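Local coordinates for protein (CD58) (Homo sapiens, PDB 1CCZ) that binds the T-cell adhesion receptor CD2 through its N-terminal immunoglobulin-like domain, so probably helping T cells to adhere to the cells that display it, at residues Y6-Y10 / V92-V96; F49-V53 / Y65-D71; D71-Y75 / K87-V92; E116-L122 / S133-M139. All coordinates share one frame. Where two conformers were deposited one is given. Residue numbers count along the deposited sequence, not the author numbering.

Contact 1 of 4, residues Y6-Y10 / V92-V96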
loop_
_atom_site.group_PDB
_atom_site.type_symbol
_atom_site.label_atom_id
_atom_site.label_comp_id
_atom_site.label_asym_id
_atom_site.label_seq_id
_atom_site.Cartn_x
_atom_site.Cartn_y
_atom_site.Cartn_z
ATOM N N TYR A 6 2.405 2.804 -3.900
ATOM C CA TYR A 6 2.023 2.104 -2.689
ATOM C C TYR A 6 3.106 1.140 -2.244
ATOM O O TYR A 6 3.424 0.191 -2.948
ATOM C CB TYR A 6 0.704 1.367 -2.940
ATOM C CG TYR A 6 -0.382 2.320 -3.383
ATOM C CD1 TYR A 6 -1.043 3.125 -2.452
ATOM C CD2 TYR A 6 -0.686 2.485 -4.738
ATOM C CE1 TYR A 6 -1.967 4.078 -2.849
ATOM C CE2 TYR A 6 -1.616 3.440 -5.152
ATOM C CZ TYR A 6 -2.252 4.241 -4.202
ATOM O OH TYR A 6 -3.141 5.233 -4.597
ATOM N N GLY A 7 3.683 1.397 -1.077
ATOM C CA GLY A 7 4.730 0.523 -0.591
ATOM C C GLY A 7 4.337 -0.156 0.699
ATOM O O GLY A 7 3.362 0.230 1.338
ATOM N N VAL A 8 5.101 -1.173 1.085
ATOM C CA VAL A 8 4.826 -1.910 2.305
ATOM C C VAL A 8 5.874 -1.624 3.350
ATOM O O VAL A 8 7.052 -1.488 3.027
ATOM C CB VAL A 8 4.834 -3.408 2.055
ATOM C CG1 VAL A 8 4.321 -4.140 3.279
ATOM C CG2 VAL A 8 3.983 -3.715 0.876
ATOM N N VAL A 9 5.435 -1.534 4.601
ATOM C CA VAL A 9 6.339 -1.281 5.709
ATOM C C VAL A 9 7.445 -2.317 5.593
ATOM O O VAL A 9 7.183 -3.478 5.269
ATOM C CB VAL A 9 5.622 -1.433 7.068
ATOM C CG1 VAL A 9 6.406 -0.741 8.148
ATOM C CG2 VAL A 9 4.281 -0.822 7.001
ATOM N N TYR A 10 8.680 -1.874 5.830
ATOM C CA TYR A 10 9.889 -2.707 5.748
ATOM C C TYR A 10 10.260 -3.141 4.331
ATOM O O TYR A 10 11.318 -3.724 4.123
ATOM C CB TYR A 10 9.778 -3.941 6.662
ATOM C CG TYR A 10 9.348 -3.602 8.070
ATOM C CD1 TYR A 10 9.789 -2.424 8.693
ATOM C CD2 TYR A 10 8.442 -4.408 8.753
ATOM C CE1 TYR A 10 9.324 -2.050 9.962
ATOM C CE2 TYR A 10 7.968 -4.048 10.018
ATOM C CZ TYR A 10 8.406 -2.867 10.613
ATOM O OH TYR A 10 7.875 -2.484 11.826
ATOM N N VAL A 92 2.653 4.329 2.575
ATOM C CA VAL A 92 3.295 3.155 3.169
ATOM C C VAL A 92 2.237 2.385 3.963
ATOM O O VAL A 92 1.709 2.868 4.973
ATOM C CB VAL A 92 4.443 3.559 4.099
ATOM C CG1 VAL A 92 5.028 2.326 4.756
ATOM C CG2 VAL A 92 5.512 4.322 3.297
ATOM N N LEU A 93 1.936 1.181 3.496
ATOM C CA LEU A 93 0.903 0.384 4.116
ATOM C C LEU A 93 1.396 -0.861 4.798
ATOM O O LEU A 93 2.371 -1.494 4.393
ATOM C CB LEU A 93 -0.138 -0.021 3.063
ATOM C CG LEU A 93 -1.002 1.085 2.456
ATOM C CD1 LEU A 93 -0.282 1.692 1.295
ATOM C CD2 LEU A 93 -2.302 0.515 1.981
ATOM N N GLU A 94 0.699 -1.213 5.856
ATOM C CA GLU A 94 0.997 -2.429 6.562
ATOM C C GLU A 94 0.070 -3.488 5.884
ATOM O O GLU A 94 -1.062 -3.186 5.487
ATOM C CB GLU A 94 0.704 -2.170 8.033
ATOM C CG GLU A 94 0.074 -3.265 8.810
ATOM C CD GLU A 94 -0.328 -2.762 10.183
ATOM O OE1 GLU A 94 0.308 -1.770 10.626
ATOM O OE2 GLU A 94 -1.263 -3.329 10.805
ATOM N N MET A 95 0.577 -4.692 5.676
ATOM C CA MET A 95 -0.212 -5.741 5.041
ATOM C C MET A 95 -1.318 -6.237 5.961
ATOM O O MET A 95 -1.181 -6.183 7.188
ATOM C CB MET A 95 0.693 -6.902 4.665
ATOM C CG MET A 95 1.471 -6.648 3.390
ATOM S SD MET A 95 2.614 -7.982 3.060
ATOM C CE MET A 95 3.321 -8.209 4.744
ATOM N N VAL A 96 -2.423 -6.716 5.373
ATOM C CA VAL A 96 -3.556 -7.226 6.159
ATOM C C VAL A 96 -3.209 -8.594 6.726
ATOM O O VAL A 96 -2.351 -9.304 6.173
ATOM C CB VAL A 96 -4.853 -7.392 5.289
ATOM C CG1 VAL A 96 -5.285 -6.072 4.714
ATOM C CG2 VAL A 96 -4.620 -8.392 4.161
#
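Small apolar contacts flank this parallel pairing of strand 2-8 with strand 86-93, the A-G pairing at the edge of a V-set immunoglobulin sheet. CG2 of V9 lies 3.9 Å from CG1 of V92. V8 points to the opposite face of the sheet from V92, and its CG1 packs at 3.8 Å on CG of M95, beyond the end of the second strand. Y6 adds the edge of its ring, CD1 standing 4.1 Å from CD1 of L93. G7 pairs with V92 and V8 with L93, at CA-CA distances of 4.8 and 4.9 Å. Past these two bridges the segments part: between residues 6-9 and 92-95 the end-to-end directions differ by 72°, and the second segment heads for the other domain. There E94 leaves the sheet, its amide hydrogen-bonded to OG1 of T118 and its carboxylate to the amide of G117, so the linker is tied directly to the C2-set domain. Both backbone hydrogen bonds between the segments use L93. Its N donates to O of G7 at 2.8 Å, nearly in line at 177°, and its O accepts from N of V9 at 3.1 Å, with CA of V8 3.2 Å from the same oxygen.

Contact 2 of 4, residues F49-V53 / Y65-D71. With NAG (2-acetamido-2-deoxy-beta-D-glucopyranose), chain C.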
loop_
_atom_site.group_PDB
_atom_site.type_symbol
_atom_site.label_atom_id
_atom_site.label_comp_id
_atom_site.label_asym_id
_atom_site.label_seq_id
_atom_site.Cartn_x
_atom_site.Cartn_y
_atom_site.Cartn_z
ATOM N N PHE A 49 17.465 8.860 5.153
ATOM C CA PHE A 49 17.696 8.083 3.951
ATOM C C PHE A 49 19.122 7.609 3.727
ATOM O O PHE A 49 19.373 6.819 2.820
ATOM C CB PHE A 49 17.162 8.861 2.750
ATOM C CG PHE A 49 15.687 9.091 2.822
ATOM C CD1 PHE A 49 14.800 8.127 2.350
ATOM C CD2 PHE A 49 15.175 10.241 3.424
ATOM C CE1 PHE A 49 13.418 8.307 2.484
ATOM C CE2 PHE A 49 13.803 10.430 3.564
ATOM C CZ PHE A 49 12.920 9.454 3.090
ATOM N N LYS A 50 20.060 8.073 4.551
ATOM C CA LYS A 50 21.444 7.630 4.403
ATOM C C LYS A 50 21.469 6.134 4.593
ATOM O O LYS A 50 20.851 5.615 5.511
ATOM C CB LYS A 50 22.335 8.265 5.460
ATOM C CG LYS A 50 22.956 9.566 5.044
ATOM C CD LYS A 50 22.586 10.665 6.017
ATOM C CE LYS A 50 23.776 11.088 6.836
ATOM N NZ LYS A 50 24.770 11.741 5.953
ATOM N N ASN A 51 22.155 5.432 3.709
ATOM C CA ASN A 51 22.266 3.990 3.821
ATOM C C ASN A 51 21.028 3.202 3.422
ATOM O O ASN A 51 21.026 1.979 3.541
ATOM C CB ASN A 51 22.683 3.603 5.248
ATOM C CG ASN A 51 24.045 4.179 5.638
ATOM O OD1 ASN A 51 25.034 3.987 4.928
ATOM N ND2 ASN A 51 24.098 4.888 6.770
ATOM N N ARG A 52 19.971 3.868 2.959
ATOM C CA ARG A 52 18.808 3.103 2.531
ATOM C C ARG A 52 18.105 3.586 1.279
ATOM O O ARG A 52 16.900 3.396 1.136
ATOM C CB ARG A 52 17.795 2.947 3.660
ATOM C CG ARG A 52 17.280 4.216 4.240
ATOM C CD ARG A 52 16.004 3.940 4.970
ATOM N NE ARG A 52 15.365 5.177 5.393
ATOM C CZ ARG A 52 14.078 5.441 5.221
ATOM N NH1 ARG A 52 13.303 4.545 4.631
ATOM N NH2 ARG A 52 13.569 6.587 5.646
ATOM N N VAL A 53 18.856 4.219 0.381
ATOM C CA VAL A 53 18.312 4.657 -0.905
ATOM C C VAL A 53 19.335 4.335 -2.001
ATOM O O VAL A 53 20.530 4.223 -1.737
ATOM C CB VAL A 53 18.006 6.197 -0.958
ATOM C CG1 VAL A 53 16.996 6.584 0.097
ATOM C CG2 VAL A 53 19.274 6.992 -0.785
ATOM N N TYR A 65 14.708 1.889 0.477
ATOM C CA TYR A 65 14.629 0.590 1.137
ATOM C C TYR A 65 14.125 0.723 2.556
ATOM O O TYR A 65 14.133 1.814 3.140
ATOM C CB TYR A 65 16.002 -0.093 1.154
ATOM C CG TYR A 65 16.577 -0.319 -0.221
ATOM C CD1 TYR A 65 16.220 -1.441 -0.971
ATOM C CD2 TYR A 65 17.477 0.597 -0.783
ATOM C CE1 TYR A 65 16.740 -1.652 -2.247
ATOM C CE2 TYR A 65 18.009 0.399 -2.062
ATOM C CZ TYR A 65 17.639 -0.722 -2.783
ATOM O OH TYR A 65 18.165 -0.923 -4.034
ATOM N N ASN A 66 13.671 -0.404 3.099
ATOM C CA ASN A 66 13.176 -0.454 4.460
ATOM C C ASN A 66 12.182 0.650 4.835
ATOM O O ASN A 66 12.397 1.411 5.786
ATOM C CB ASN A 66 14.363 -0.432 5.411
ATOM C CG ASN A 66 14.109 -1.243 6.646
ATOM O OD1 ASN A 66 13.462 -2.299 6.598
ATOM N ND2 ASN A 66 14.609 -0.745 7.768
ATOM N N LEU A 67 11.080 0.703 4.095
ATOM C CA LEU A 67 10.048 1.707 4.301
ATOM C C LEU A 67 9.483 1.755 5.703
ATOM O O LEU A 67 9.331 0.729 6.356
ATOM C CB LEU A 67 8.913 1.492 3.300
ATOM C CG LEU A 67 9.294 1.727 1.834
ATOM C CD1 LEU A 67 8.160 1.310 0.921
ATOM C CD2 LEU A 67 9.613 3.202 1.637
ATOM N N THR A 68 9.185 2.964 6.162
ATOM C CA THR A 68 8.604 3.193 7.476
ATOM C C THR A 68 7.474 4.176 7.210
ATOM O O THR A 68 7.480 4.855 6.185
ATOM C CB THR A 68 9.625 3.816 8.479
ATOM O OG1 THR A 68 8.927 4.341 9.610
ATOM C CG2 THR A 68 10.396 4.953 7.839
ATOM N N SER A 69 6.505 4.245 8.115
ATOM C CA SER A 69 5.353 5.131 7.947
ATOM C C SER A 69 5.722 6.579 7.705
ATOM O O SER A 69 5.048 7.274 6.942
ATOM C CB SER A 69 4.444 5.064 9.175
ATOM O OG SER A 69 5.029 4.228 10.153
ATOM N N SER A 70 6.777 7.046 8.369
ATOM C CA SER A 70 7.207 8.430 8.213
ATOM C C SER A 70 7.570 8.709 6.750
ATOM O O SER A 70 7.554 9.860 6.304
ATOM C CB SER A 70 8.397 8.715 9.131
ATOM O OG SER A 70 9.208 7.564 9.283
ATOM N N ASP A 71 7.872 7.645 6.004
ATOM C CA ASP A 71 8.219 7.763 4.590
ATOM C C ASP A 71 7.049 8.124 3.701
ATOM O O ASP A 71 7.236 8.470 2.535
ATOM C CB ASP A 71 8.818 6.468 4.080
ATOM C CG ASP A 71 10.183 6.224 4.627
ATOM O OD1 ASP A 71 10.822 7.197 5.083
ATOM O OD2 ASP A 71 10.618 5.063 4.603
HETATM C C1 NAG C . 14.473 -1.475 9.013
HETATM C C2 NAG C . 15.768 -2.286 9.291
HETATM C C3 NAG C . 16.040 -2.372 10.805
HETATM C C4 NAG C . 14.730 -2.419 11.629
HETATM C C5 NAG C . 13.796 -1.226 11.305
HETATM C C6 NAG C . 13.779 -0.176 12.403
HETATM C C7 NAG C . 16.542 -4.010 7.756
HETATM C C8 NAG C . 16.376 -5.418 7.208
HETATM N N2 NAG C . 15.690 -3.622 8.709
HETATM O O3 NAG C . 16.821 -1.252 11.214
HETATM O O4 NAG C . 14.043 -3.645 11.391
HETATM O O5 NAG C . 14.202 -0.557 10.089
HETATM O O6 NAG C . 12.927 0.905 12.058
HETATM O O7 NAG C . 17.440 -3.294 7.315
#
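A single arginine side chain bridges two loops and finds acceptors of two kinds, a carboxylate and main-chain carbonyls. R52 meets the buried carboxylate of D71 end-on, NH1 to OD2 at 2.7 Å and NH2 to OD1 at 2.9 Å, both nearly straight, so that the salt bridge is bidentate and lies near the guanidinium plane. NH1 also donates to the backbone O of Y65 at 3.2 Å, and NE turns back to the carbonyl of S48. The main chain of the same residue takes part too: O of R52 accepts from N of Y65 at 2.7 Å, where the two CA atoms come within 5.1 Å. This arginine-aspartate bridge, from the start of strand D to the turn between strands E and F, is a hallmark of V-set immunoglobulin domains and closes the bottom of the sandwich. R52 ends a type II turn that starts at F49, with N of R52 on O of F49 at 3.0 Å, while D71 ends the 3-10 segment 69-71, and its OD2 also accepts from N of T68 at 3.0 Å. CZ of F49 reaches OD1 of D71 at 3.7 Å. N66, in the sequon N66-L67-T68, points sideways from the contact and bears an N-linked sugar, its ND2 bonded to C1 of NAG at 1.4 Å.

Contact 3 of 4, residues D71-Y75 / K87-V92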
loop_
_atom_site.group_PDB
_atom_site.type_symbol
_atom_site.label_atom_id
_atom_site.label_comp_id
_atom_site.label_asym_id
_atom_site.label_seq_id
_atom_site.Cartn_x
_atom_site.Cartn_y
_atom_site.Cartn_z
ATOM N N ASP A 71 7.872 7.645 6.004
ATOM C CA ASP A 71 8.219 7.763 4.590
ATOM C C ASP A 71 7.049 8.124 3.701
ATOM O O ASP A 71 7.236 8.470 2.535
ATOM C CB ASP A 71 8.818 6.468 4.080
ATOM C CG ASP A 71 10.183 6.224 4.627
ATOM O OD1 ASP A 71 10.822 7.197 5.083
ATOM O OD2 ASP A 71 10.618 5.063 4.603
ATOM N N GLU A 72 5.840 8.021 4.235
ATOM C CA GLU A 72 4.656 8.362 3.454
ATOM C C GLU A 72 4.684 9.863 3.224
ATOM O O GLU A 72 4.667 10.649 4.176
ATOM C CB GLU A 72 3.385 8.000 4.207
ATOM C CG GLU A 72 2.145 8.434 3.471
ATOM C CD GLU A 72 0.930 7.640 3.887
ATOM O OE1 GLU A 72 1.061 6.416 4.096
ATOM O OE2 GLU A 72 -0.154 8.244 4.003
ATOM N N ASP A 73 4.695 10.267 1.966
ATOM C CA ASP A 73 4.798 11.686 1.690
ATOM C C ASP A 73 4.862 11.915 0.199
ATOM O O ASP A 73 4.812 10.973 -0.598
ATOM C CB ASP A 73 6.097 12.204 2.311
ATOM C CG ASP A 73 5.939 13.536 2.965
ATOM O OD1 ASP A 73 5.075 14.321 2.515
ATOM O OD2 ASP A 73 6.683 13.799 3.932
ATOM N N GLU A 74 4.967 13.183 -0.172
ATOM C CA GLU A 74 5.123 13.527 -1.561
ATOM C C GLU A 74 6.620 13.718 -1.780
ATOM O O GLU A 74 7.301 14.318 -0.947
ATOM C CB GLU A 74 4.413 14.818 -1.889
ATOM C CG GLU A 74 4.183 14.940 -3.370
ATOM C CD GLU A 74 4.333 16.345 -3.864
ATOM O OE1 GLU A 74 4.614 17.249 -3.048
ATOM O OE2 GLU A 74 4.166 16.542 -5.084
ATOM N N TYR A 75 7.123 13.189 -2.891
ATOM C CA TYR A 75 8.531 13.290 -3.243
ATOM C C TYR A 75 8.583 13.932 -4.614
ATOM O O TYR A 75 7.727 13.674 -5.474
ATOM C CB TYR A 75 9.191 11.913 -3.308
ATOM C CG TYR A 75 9.342 11.225 -1.972
ATOM C CD1 TYR A 75 8.221 10.720 -1.288
ATOM C CD2 TYR A 75 10.602 11.064 -1.388
ATOM C CE1 TYR A 75 8.355 10.066 -0.054
ATOM C CE2 TYR A 75 10.747 10.414 -0.157
ATOM C CZ TYR A 75 9.615 9.917 0.499
ATOM O OH TYR A 75 9.758 9.255 1.692
ATOM N N LYS A 87 6.553 14.438 -9.642
ATOM C CA LYS A 87 5.987 14.285 -8.308
ATOM C C LYS A 87 5.498 12.869 -8.106
ATOM O O LYS A 87 4.915 12.272 -9.008
ATOM C CB LYS A 87 4.824 15.254 -8.110
ATOM C CG LYS A 87 5.241 16.634 -7.626
ATOM C CD LYS A 87 4.562 17.743 -8.435
ATOM C CE LYS A 87 3.166 18.084 -7.888
ATOM N NZ LYS A 87 2.028 17.320 -8.540
ATOM N N PHE A 88 5.761 12.331 -6.918
ATOM C CA PHE A 88 5.346 10.978 -6.574
ATOM C C PHE A 88 4.788 11.020 -5.171
ATOM O O PHE A 88 5.465 11.526 -4.272
ATOM C CB PHE A 88 6.540 10.018 -6.564
ATOM C CG PHE A 88 7.137 9.770 -7.912
ATOM C CD1 PHE A 88 8.016 10.690 -8.481
ATOM C CD2 PHE A 88 6.837 8.609 -8.612
ATOM C CE1 PHE A 88 8.588 10.453 -9.733
ATOM C CE2 PHE A 88 7.405 8.355 -9.868
ATOM C CZ PHE A 88 8.282 9.279 -10.429
ATOM N N PHE A 89 3.554 10.549 -4.963
ATOM C CA PHE A 89 3.056 10.504 -3.591
ATOM C C PHE A 89 3.087 9.038 -3.181
ATOM O O PHE A 89 2.463 8.166 -3.795
ATOM C CB PHE A 89 1.663 11.155 -3.388
ATOM C CG PHE A 89 1.420 12.325 -4.337
ATOM C CD1 PHE A 89 1.457 12.127 -5.708
ATOM C CD2 PHE A 89 1.303 13.632 -3.871
ATOM C CE1 PHE A 89 1.401 13.195 -6.580
ATOM C CE2 PHE A 89 1.244 14.700 -4.737
ATOM C CZ PHE A 89 1.298 14.483 -6.093
ATOM N N LEU A 90 3.906 8.786 -2.172
ATOM C CA LEU A 90 4.121 7.458 -1.654
ATOM C C LEU A 90 3.294 7.216 -0.402
ATOM O O LEU A 90 3.306 8.025 0.530
ATOM C CB LEU A 90 5.611 7.275 -1.330
ATOM C CG LEU A 90 6.000 6.048 -0.493
ATOM C CD1 LEU A 90 5.853 4.799 -1.351
ATOM C CD2 LEU A 90 7.431 6.184 0.037
ATOM N N TYR A 91 2.562 6.105 -0.398
ATOM C CA TYR A 91 1.787 5.710 0.771
ATOM C C TYR A 91 2.473 4.440 1.261
ATOM O O TYR A 91 2.867 3.592 0.454
ATOM C CB TYR A 91 0.340 5.428 0.386
ATOM C CG TYR A 91 -0.330 6.624 -0.224
ATOM C CD1 TYR A 91 -0.849 7.635 0.586
ATOM C CD2 TYR A 91 -0.378 6.793 -1.613
ATOM C CE1 TYR A 91 -1.395 8.803 0.033
ATOM C CE2 TYR A 91 -0.921 7.959 -2.187
ATOM C CZ TYR A 91 -1.426 8.967 -1.353
ATOM O OH TYR A 91 -1.924 10.151 -1.886
ATOM N N VAL A 92 2.653 4.329 2.575
ATOM C CA VAL A 92 3.295 3.155 3.169
ATOM C C VAL A 92 2.237 2.385 3.963
ATOM O O VAL A 92 1.709 2.868 4.973
ATOM C CB VAL A 92 4.443 3.559 4.099
ATOM C CG1 VAL A 92 5.028 2.326 4.756
ATOM C CG2 VAL A 92 5.512 4.322 3.297
HETATM O O HOH W 1 -0.653 4.628 5.168
#
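Four backbone hydrogen bonds stitch strand 73-75 to strand 87-92 in two reciprocal pairs: N of Y75 to O of F88 at 2.7 Å and N of F88 to O of Y75 at 2.8 Å, then N of L90 to O of D73 at 2.8 Å and N of D73 to O of L90 at 3.0 Å. Between them E74 and F89 form the non-hydrogen-bonded pair, with CA atoms 4.2 Å apart. Just before the first strand begins, a side chain takes over from the backbone: OE1 of E72 accepts from N of V92 at 3.0 Å and takes a water (2.7 Å) that also donates to O of V92 (3.0 Å). On the face that carries E74 and F89, CG of E74 lies 3.2 Å from CD2 of F89. The opposite face, with Y75, F88 and L90, turns to the core, where CE1 of Y75 packs on CD2 of L90 at 4.0 Å and both Y75 and F88 meet the ring of F15. D73, on this same side, is drawn to K30 by a salt bridge. OH of Y75 then donates to the backbone O of D71 at 2.8 Å, four residues back. That tyrosine corner on strand F, next to strand G, is characteristic of the immunoglobulin fold; the E74-F89 face belongs to the GFCC'C'' sheet through which CD2-family domains bind one another.

Contact 4 of 4, residues E116-L122 / S133-M139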
loop_
_atom_site.group_PDB
_atom_site.type_symbol
_atom_site.label_atom_id
_atom_site.label_comp_id
_atom_site.label_asym_id
_atom_site.label_seq_id
_atom_site.Cartn_x
_atom_site.Cartn_y
_atom_site.Cartn_z
ATOM N N GLU A 116 -4.689 -6.717 11.435
ATOM C CA GLU A 116 -3.678 -5.876 10.830
ATOM C C GLU A 116 -4.047 -5.359 9.446
ATOM O O GLU A 116 -4.896 -5.929 8.753
ATOM C CB GLU A 116 -2.357 -6.653 10.739
ATOM C CG GLU A 116 -1.839 -7.188 12.049
ATOM C CD GLU A 116 -0.556 -7.943 11.873
ATOM O OE1 GLU A 116 0.423 -7.331 11.401
ATOM O OE2 GLU A 116 -0.516 -9.146 12.202
ATOM N N GLY A 117 -3.380 -4.277 9.048
ATOM C CA GLY A 117 -3.605 -3.683 7.748
ATOM C C GLY A 117 -3.919 -2.204 7.804
ATOM O O GLY A 117 -4.593 -1.735 8.730
ATOM N N THR A 118 -3.416 -1.473 6.808
ATOM C CA THR A 118 -3.659 -0.043 6.690
ATOM C C THR A 118 -4.744 0.166 5.612
ATOM O O THR A 118 -4.693 -0.470 4.560
ATOM C CB THR A 118 -2.372 0.716 6.242
ATOM O OG1 THR A 118 -1.269 0.356 7.071
ATOM C CG2 THR A 118 -2.572 2.193 6.368
ATOM N N ASP A 119 -5.703 1.055 5.864
ATOM C CA ASP A 119 -6.778 1.348 4.895
ATOM C C ASP A 119 -7.347 0.072 4.301
ATOM O O ASP A 119 -7.364 -0.147 3.087
ATOM C CB ASP A 119 -6.278 2.243 3.754
ATOM C CG ASP A 119 -7.348 3.213 3.264
ATOM O OD1 ASP A 119 -8.352 3.437 3.984
ATOM O OD2 ASP A 119 -7.177 3.751 2.155
ATOM N N VAL A 120 -7.825 -0.766 5.196
ATOM C CA VAL A 120 -8.371 -2.043 4.839
ATOM C C VAL A 120 -9.852 -1.964 4.475
ATOM O O VAL A 120 -10.608 -1.150 5.000
ATOM C CB VAL A 120 -8.184 -3.017 6.033
ATOM C CG1 VAL A 120 -8.824 -4.371 5.746
ATOM C CG2 VAL A 120 -6.711 -3.173 6.324
ATOM N N GLU A 121 -10.242 -2.836 3.562
ATOM C CA GLU A 121 -11.618 -2.977 3.150
ATOM C C GLU A 121 -11.911 -4.475 3.342
ATOM O O GLU A 121 -11.096 -5.321 2.971
ATOM C CB GLU A 121 -11.756 -2.618 1.679
ATOM C CG GLU A 121 -13.167 -2.556 1.190
ATOM C CD GLU A 121 -13.268 -1.902 -0.181
ATOM O OE1 GLU A 121 -13.108 -0.650 -0.270
ATOM O OE2 GLU A 121 -13.504 -2.648 -1.162
ATOM N N LEU A 122 -13.048 -4.799 3.941
ATOM C CA LEU A 122 -13.454 -6.188 4.116
ATOM C C LEU A 122 -14.532 -6.422 3.053
ATOM O O LEU A 122 -15.410 -5.566 2.847
ATOM C CB LEU A 122 -14.044 -6.405 5.510
ATOM C CG LEU A 122 -13.032 -6.415 6.663
ATOM C CD1 LEU A 122 -13.774 -6.611 7.980
ATOM C CD2 LEU A 122 -11.989 -7.523 6.445
ATOM N N SER A 133 -19.154 -4.737 1.015
ATOM C CA SER A 133 -17.781 -4.276 1.229
ATOM C C SER A 133 -17.877 -3.126 2.218
ATOM O O SER A 133 -18.842 -2.365 2.201
ATOM C CB SER A 133 -17.161 -3.760 -0.055
ATOM O OG SER A 133 -16.987 -4.809 -0.979
ATOM N N LEU A 134 -16.895 -3.013 3.099
ATOM C CA LEU A 134 -16.880 -1.947 4.089
ATOM C C LEU A 134 -15.435 -1.567 4.364
ATOM O O LEU A 134 -14.583 -2.431 4.568
ATOM C CB LEU A 134 -17.552 -2.420 5.375
ATOM C CG LEU A 134 -17.821 -1.355 6.425
ATOM C CD1 LEU A 134 -18.843 -0.330 5.915
ATOM C CD2 LEU A 134 -18.325 -2.040 7.671
ATOM N N ARG A 135 -15.152 -0.268 4.329
ATOM C CA ARG A 135 -13.805 0.231 4.588
ATOM C C ARG A 135 -13.680 0.297 6.121
ATOM O O ARG A 135 -13.686 1.366 6.714
ATOM C CB ARG A 135 -13.652 1.614 3.944
ATOM C CG ARG A 135 -12.268 2.223 4.025
ATOM C CD ARG A 135 -11.730 2.596 2.641
ATOM N NE ARG A 135 -10.704 1.650 2.203
ATOM C CZ ARG A 135 -10.411 1.372 0.933
ATOM N NH1 ARG A 135 -11.060 1.965 -0.059
ATOM N NH2 ARG A 135 -9.467 0.482 0.655
ATOM N N GLN A 136 -13.602 -0.867 6.755
ATOM C CA GLN A 136 -13.509 -0.971 8.210
ATOM C C GLN A 136 -12.821 -2.293 8.528
ATOM O O GLN A 136 -12.679 -3.135 7.642
ATOM C CB GLN A 136 -14.890 -1.036 8.824
ATOM C CG GLN A 136 -15.611 0.249 8.931
ATOM C CD GLN A 136 -16.641 0.191 10.042
ATOM O OE1 GLN A 136 -17.352 1.171 10.297
ATOM N NE2 GLN A 136 -16.736 -0.969 10.717
ATOM N N LYS A 137 -12.428 -2.491 9.786
ATOM C CA LYS A 137 -11.772 -3.741 10.152
ATOM C C LYS A 137 -12.728 -4.747 10.799
ATOM O O LYS A 137 -12.330 -5.817 11.269
ATOM C CB LYS A 137 -10.548 -3.463 11.020
ATOM C CG LYS A 137 -9.368 -3.073 10.151
ATOM C CD LYS A 137 -8.120 -3.054 10.970
ATOM C CE LYS A 137 -6.955 -2.653 10.137
ATOM N NZ LYS A 137 -5.785 -2.633 11.025
ATOM N N THR A 138 -14.003 -4.383 10.829
ATOM C CA THR A 138 -15.029 -5.290 11.297
ATOM C C THR A 138 -16.254 -4.985 10.427
ATOM O O THR A 138 -16.479 -3.834 10.028
ATOM C CB THR A 138 -15.313 -5.148 12.796
ATOM O OG1 THR A 138 -16.194 -6.203 13.189
ATOM C CG2 THR A 138 -15.949 -3.812 13.128
ATOM N N MET A 139 -17.006 -6.025 10.087
ATOM C CA MET A 139 -18.181 -5.896 9.224
ATOM C C MET A 139 -19.147 -6.993 9.584
ATOM O O MET A 139 -18.751 -8.137 9.680
ATOM C CB MET A 139 -17.767 -6.075 7.769
ATOM C CG MET A 139 -18.927 -6.083 6.770
ATOM S SD MET A 139 -18.315 -6.044 5.044
ATOM C CE MET A 139 -17.631 -7.666 4.931
#
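E116 opens the first segment with its side chain directed away, but its carbonyl carbon C lies 3.6 Å from NZ of K137. That ammonium hydrogen-bonds to the carbonyl O of L115 and, weakly, to O of G117, 2.7 Å from NZ of K137. At G117, with phi at 127°, a beta carbon would collide with CG2 of V120. D119 follows with its backbone O accepting from NH2 of R135 at 3.3 Å and its carboxylate over one face of the guanidinium, OD1 being 3.4 Å from NE of R135. V120 packs its CG2 on CE of K137 at 3.9 Å. E121 covers the other guanidinium face, with OE1 3.3 Å from NH1 of R135, while its OE2 is bridged to K123. L122 enters the hairpin of strands 121-126 and 129-134, the C-C' hairpin of the C2-set domain: its N donates to O of L134 at 2.9 Å, and N of L134 returns to O of L122 at 3.0 Å. The L122 side chain packs against the turn from C' to strand E, with CD1 3.5 Å from C of K137 and CB 3.8 Å from CE of M139. An inverse gamma turn centred on R135 starts this crossing between the sheets. Both carboxylates lie well outside the guanidinium plane and act on R135 by charge alone; its directed bond here goes to the D119 backbone.

Contacts 1, 2 and 3 lie in the V-set domain, their centres about 12 Å apart pairwise; contact 4 lies in the C2-set domain, its centre about 15 Å from that of contact 1 and 26 Å from that of contact 2. Along the chain, contacts 2 and 3 follow in series inside the loop closed by contact 1, and contact 4 comes after. Contacts 1 and 3 share V92 and use the two edges of strand 86-93, while contacts 2 and 3 share D71, which belongs to both the R52-D71 salt bridge and the tyrosine corner. Contact 1 alone touches the other three, so its 92-96 segment joins the CD2-binding domain to the second domain.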